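Local coordinates for protein xyloglucan-specific endo-beta-1,4-glucanase BoGH9A (Bacteroides ovatus, PDB 6DHT) that cleaves internal beta-1,4-glucosidic linkages in the xyloglucan backbone, releasing xyloglucan oligosaccharides during breakdown of this plant polysaccharide, at residues V177-S188 and P373-F384. Numbering follows the deposited sequence.
Sequences VNSGYSIGLMQS and PGWGNTFALGIF. With CA (calcium ion), chain C.
Y181 lays its ring against the backbone of the G374-N377 type I turn. CB and CG lie beside W375 CA, which stands over the ring face, 3.7 Å from the Y181 centroid and 17° off the ring normal, a CH-pi contact. Farther out, CD2 meets W375 CB and CE2 lies by W375 N, while CD1 and CE1 meet G374 O, Y181 CE1 at 3.3 Å from it. Y181 CD1 also touches L381 CD1 at 3.8 Å. CZ rests against G374 C, and Y181 OH ends beside P373 C and G374 CA; P373 CB, at the ring's edge, lies 3.7 Å from Y181 OH. With CG anti to the backbone N (chi1 162°), the ring is carried off helix 176-192 onto the turn. Replacing Y181 with an alanine would strip away the ring, and would probably leave W375 CA without its CH-pi partner and a gap beside L381 CD1.

Beyond the ring, L381 is a knob in the hole formed by Y181, G184, L185 and S188. Glycine suits position 184, for a CB at G184 would come within 3.2 Å of L381 CD1; L381 CD2 packs on L185 CD1 at 4.0 Å. S188 turns its hydroxyl back to G184 O, and a water bridges S188 OG to L381 O, so polar groups beside the leucine are satisfied. At the other end V177 CG1 meets W375 CE3, and N178 OD1 lies 3.4 Å from W375 CB, its amide nearly perpendicular to the indole; D168 and N552 accept from N178 ND2.

G376 O, in the same turn, binds calcium with D335, H337, D340 and E341. Apolar and CH-pi packing, with one water-mediated polar link at S188, thus fits the calcium-bound turn against a buried helix of the glycosyl hydrolase family 9 domain.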
loop_
_atom_site.group_PDB
_atom_site.type_symbol
_atom_site.label_atom_id
_atom_site.label_comp_id
_atom_site.label_asym_id
_atom_site.label_seq_id
_atom_site.Cartn_x
_atom_site.Cartn_y
_atom_site.Cartn_z
ATOM N N VAL A 177 -13.439 -4.568 2.304
ATOM C CA VAL A 177 -12.354 -4.838 3.239
ATOM C C VAL A 177 -11.063 -4.254 2.699
ATOM O O VAL A 177 -10.361 -3.473 3.391
ATOM C CB VAL A 177 -12.229 -6.335 3.534
ATOM C CG1 VAL A 177 -10.902 -6.683 4.182
ATOM C CG2 VAL A 177 -13.390 -6.774 4.420
ATOM N N ASN A 178 -10.726 -4.595 1.463
ATOM C CA ASN A 178 -9.430 -4.200 0.957
ATOM C C ASN A 178 -9.364 -2.702 0.703
ATOM O O ASN A 178 -8.340 -2.065 0.995
ATOM C CB ASN A 178 -9.111 -4.963 -0.318
ATOM C CG ASN A 178 -7.643 -4.979 -0.606
ATOM O OD1 ASN A 178 -6.836 -5.205 0.295
ATOM N ND2 ASN A 178 -7.278 -4.691 -1.843
ATOM N N SER A 179 -10.424 -2.097 0.189
ATOM C CA SER A 179 -10.334 -0.675 -0.112
ATOM C C SER A 179 -10.425 0.176 1.161
ATOM O O SER A 179 -9.766 1.204 1.234
ATOM C CB SER A 179 -11.328 -0.253 -1.196
ATOM O OG SER A 179 -12.654 -0.327 -0.751
ATOM N N GLY A 180 -11.193 -0.272 2.148
ATOM C CA GLY A 180 -11.269 0.383 3.431
ATOM C C GLY A 180 -9.930 0.362 4.132
ATOM O O GLY A 180 -9.484 1.385 4.655
ATOM N N TYR A 181 -9.295 -0.798 4.161
ATOM C CA TYR A 181 -7.950 -0.949 4.714
ATOM C C TYR A 181 -6.960 -0.027 3.991
ATOM O O TYR A 181 -6.125 0.666 4.618
ATOM C CB TYR A 181 -7.461 -2.390 4.536
ATOM C CG TYR A 181 -5.979 -2.472 4.692
ATOM C CD1 TYR A 181 -5.375 -2.471 5.948
ATOM C CD2 TYR A 181 -5.176 -2.518 3.574
ATOM C CE1 TYR A 181 -3.979 -2.522 6.058
ATOM C CE2 TYR A 181 -3.812 -2.555 3.668
ATOM C CZ TYR A 181 -3.214 -2.552 4.918
ATOM O OH TYR A 181 -1.825 -2.618 5.006
ATOM N N SER A 182 -7.029 -0.023 2.667
ATOM C CA SER A 182 -6.079 0.740 1.871
ATOM C C SER A 182 -6.136 2.236 2.173
ATOM O O SER A 182 -5.107 2.898 2.369
ATOM C CB SER A 182 -6.311 0.505 0.382
ATOM O OG SER A 182 -6.005 -0.847 -0.004
ATOM N N ILE A 183 -7.341 2.783 2.180
ATOM C CA ILE A 183 -7.556 4.171 2.557
ATOM C C ILE A 183 -7.107 4.386 4.001
ATOM O O ILE A 183 -6.430 5.364 4.293
ATOM C CB ILE A 183 -9.022 4.536 2.406
ATOM C CG1 ILE A 183 -9.472 4.459 0.950
ATOM C CG2 ILE A 183 -9.241 5.917 2.944
ATOM C CD1 ILE A 183 -10.961 4.420 0.757
ATOM N N GLY A 184 -7.426 3.451 4.892
ATOM C CA GLY A 184 -7.040 3.580 6.283
ATOM C C GLY A 184 -5.530 3.730 6.471
ATOM O O GLY A 184 -5.077 4.535 7.289
ATOM N N LEU A 185 -4.767 2.983 5.680
ATOM C CA LEU A 185 -3.312 3.045 5.740
ATOM C C LEU A 185 -2.815 4.374 5.164
ATOM O O LEU A 185 -2.000 5.055 5.800
ATOM C CB LEU A 185 -2.696 1.856 4.984
ATOM C CG LEU A 185 -1.163 1.860 4.937
ATOM C CD1 LEU A 185 -0.552 1.855 6.325
ATOM C CD2 LEU A 185 -0.683 0.670 4.131
ATOM N N MET A 186 -3.300 4.764 3.987
ATOM C CA MET A 186 -2.822 5.981 3.359
ATOM C C MET A 186 -3.188 7.189 4.200
ATOM O O MET A 186 -2.389 8.124 4.339
ATOM C CB MET A 186 -3.300 6.115 1.919
ATOM C CG MET A 186 -2.666 5.071 1.008
ATOM S SD MET A 186 -3.144 5.201 -0.710
ATOM C CE MET A 186 -4.761 4.501 -0.669
ATOM N N GLN A 187 -4.386 7.183 4.759
ATOM C CA GLN A 187 -4.834 8.293 5.614
ATOM C C GLN A 187 -4.122 8.315 6.962
ATOM O O GLN A 187 -4.082 9.364 7.628
ATOM C CB GLN A 187 -6.383 8.290 5.742
ATOM C CG GLN A 187 -7.021 8.732 4.438
ATOM C CD GLN A 187 -8.527 8.987 4.448
ATOM O OE1 GLN A 187 -9.012 9.645 3.530
ATOM N NE2 GLN A 187 -9.257 8.434 5.399
ATOM N N SER A 188 -3.550 7.200 7.406
ATOM C CA SER A 188 -2.696 7.209 8.601
ATOM C C SER A 188 -1.450 8.050 8.296
ATOM O O SER A 188 -1.055 8.923 9.087
ATOM C CB SER A 188 -2.275 5.789 9.009
ATOM O OG SER A 188 -3.399 4.988 9.344
ATOM N N PRO A 373 0.886 -3.662 9.409
ATOM C CA PRO A 373 -0.464 -3.639 8.838
ATOM C C PRO A 373 -0.629 -4.573 7.636
ATOM O O PRO A 373 0.326 -4.803 6.892
ATOM C CB PRO A 373 -0.647 -2.156 8.455
ATOM C CG PRO A 373 0.737 -1.657 8.220
ATOM C CD PRO A 373 1.587 -2.377 9.240
ATOM N N GLY A 374 -1.839 -5.093 7.482
ATOM C CA GLY A 374 -2.258 -5.826 6.299
ATOM C C GLY A 374 -3.764 -5.820 6.227
ATOM O O GLY A 374 -4.437 -5.526 7.211
ATOM N N TRP A 375 -4.311 -6.155 5.062
ATOM C CA TRP A 375 -5.746 -6.013 4.864
ATOM C C TRP A 375 -6.600 -6.743 5.904
ATOM O O TRP A 375 -7.671 -6.279 6.256
ATOM C CB TRP A 375 -6.172 -6.381 3.438
ATOM C CG TRP A 375 -5.979 -7.825 3.032
ATOM C CD1 TRP A 375 -4.965 -8.319 2.281
ATOM C CD2 TRP A 375 -6.832 -8.946 3.351
ATOM N NE1 TRP A 375 -5.136 -9.682 2.088
ATOM C CE2 TRP A 375 -6.270 -10.084 2.743
ATOM C CE3 TRP A 375 -8.013 -9.088 4.079
ATOM C CZ2 TRP A 375 -6.852 -11.361 2.850
ATOM C CZ3 TRP A 375 -8.593 -10.359 4.186
ATOM C CH2 TRP A 375 -8.003 -11.467 3.577
ATOM N N GLY A 376 -6.107 -7.879 6.386
ATOM C CA GLY A 376 -6.851 -8.692 7.333
ATOM C C GLY A 376 -6.364 -8.550 8.761
ATOM O O GLY A 376 -6.886 -9.186 9.675
ATOM N N ASN A 377 -5.358 -7.707 8.947
ATOM C CA ASN A 377 -4.762 -7.477 10.257
ATOM C C ASN A 377 -4.578 -5.989 10.479
ATOM O O ASN A 377 -3.519 -5.410 10.182
ATOM C CB ASN A 377 -3.425 -8.185 10.415
ATOM C CG ASN A 377 -2.780 -7.907 11.797
ATOM O OD1 ASN A 377 -3.410 -7.325 12.727
ATOM N ND2 ASN A 377 -1.519 -8.310 11.932
ATOM N N THR A 378 -5.619 -5.379 11.030
ATOM C CA THR A 378 -5.692 -3.928 11.114
ATOM C C THR A 378 -5.273 -3.403 12.489
ATOM O O THR A 378 -5.485 -2.228 12.792
ATOM C CB THR A 378 -7.094 -3.423 10.769
ATOM O OG1 THR A 378 -8.062 -3.970 11.680
ATOM C CG2 THR A 378 -7.478 -3.843 9.365
ATOM N N PHE A 379 -4.672 -4.243 13.328
ATOM C CA PHE A 379 -4.215 -3.751 14.644
ATOM C C PHE A 379 -3.339 -2.524 14.485
ATOM O O PHE A 379 -3.499 -1.539 15.208
ATOM C CB PHE A 379 -3.432 -4.822 15.409
ATOM C CG PHE A 379 -4.288 -5.777 16.231
ATOM C CD1 PHE A 379 -5.306 -5.321 17.056
ATOM C CD2 PHE A 379 -4.012 -7.133 16.219
ATOM C CE1 PHE A 379 -6.040 -6.203 17.826
ATOM C CE2 PHE A 379 -4.767 -8.010 16.974
ATOM C CZ PHE A 379 -5.775 -7.531 17.781
ATOM N N ALA A 380 -2.403 -2.579 13.551
ATOM C CA ALA A 380 -1.472 -1.477 13.396
ATOM C C ALA A 380 -2.159 -0.156 13.083
ATOM O O ALA A 380 -1.682 0.901 13.478
ATOM C CB ALA A 380 -0.436 -1.816 12.310
ATOM N N LEU A 381 -3.264 -0.193 12.363
ATOM C CA LEU A 381 -3.927 1.039 12.002
ATOM C C LEU A 381 -4.530 1.673 13.252
ATOM O O LEU A 381 -4.557 2.880 13.388
ATOM C CB LEU A 381 -5.001 0.811 10.939
ATOM C CG LEU A 381 -4.511 0.269 9.594
ATOM C CD1 LEU A 381 -5.684 0.250 8.621
ATOM C CD2 LEU A 381 -3.329 1.038 9.054
ATOM N N GLY A 382 -4.987 0.824 14.155
ATOM C CA GLY A 382 -5.474 1.330 15.426
ATOM C C GLY A 382 -4.339 1.890 16.257
ATOM O O GLY A 382 -4.470 2.942 16.911
ATOM N N ILE A 383 -3.210 1.180 16.260
ATOM C CA ILE A 383 -2.031 1.604 17.002
ATOM C C ILE A 383 -1.559 2.968 16.487
ATOM O O ILE A 383 -1.253 3.885 17.283
ATOM C CB ILE A 383 -0.906 0.553 16.919
ATOM C CG1 ILE A 383 -1.306 -0.678 17.730
ATOM C CG2 ILE A 383 0.406 1.109 17.408
ATOM C CD1 ILE A 383 -0.393 -1.860 17.587
ATOM N N PHE A 384 -1.515 3.138 15.163
ATOM C CA PHE A 384 -1.043 4.399 14.623
ATOM C C PHE A 384 -1.917 5.561 15.115
ATOM O O PHE A 384 -1.414 6.656 15.400
ATOM C CB PHE A 384 -1.024 4.408 13.076
ATOM C CG PHE A 384 -0.117 3.379 12.414
ATOM C CD1 PHE A 384 0.966 2.806 13.048
ATOM C CD2 PHE A 384 -0.414 2.968 11.122
ATOM C CE1 PHE A 384 1.744 1.866 12.380
ATOM C CE2 PHE A 384 0.371 2.052 10.458
ATOM C CZ PHE A 384 1.441 1.504 11.088
HETATM CA CA CA C . -8.713 -9.436 11.154
HETATM O O HOH W 1 -4.371 5.168 11.891
HETATM O O HOH W 2 -7.366 -11.494 11.320
#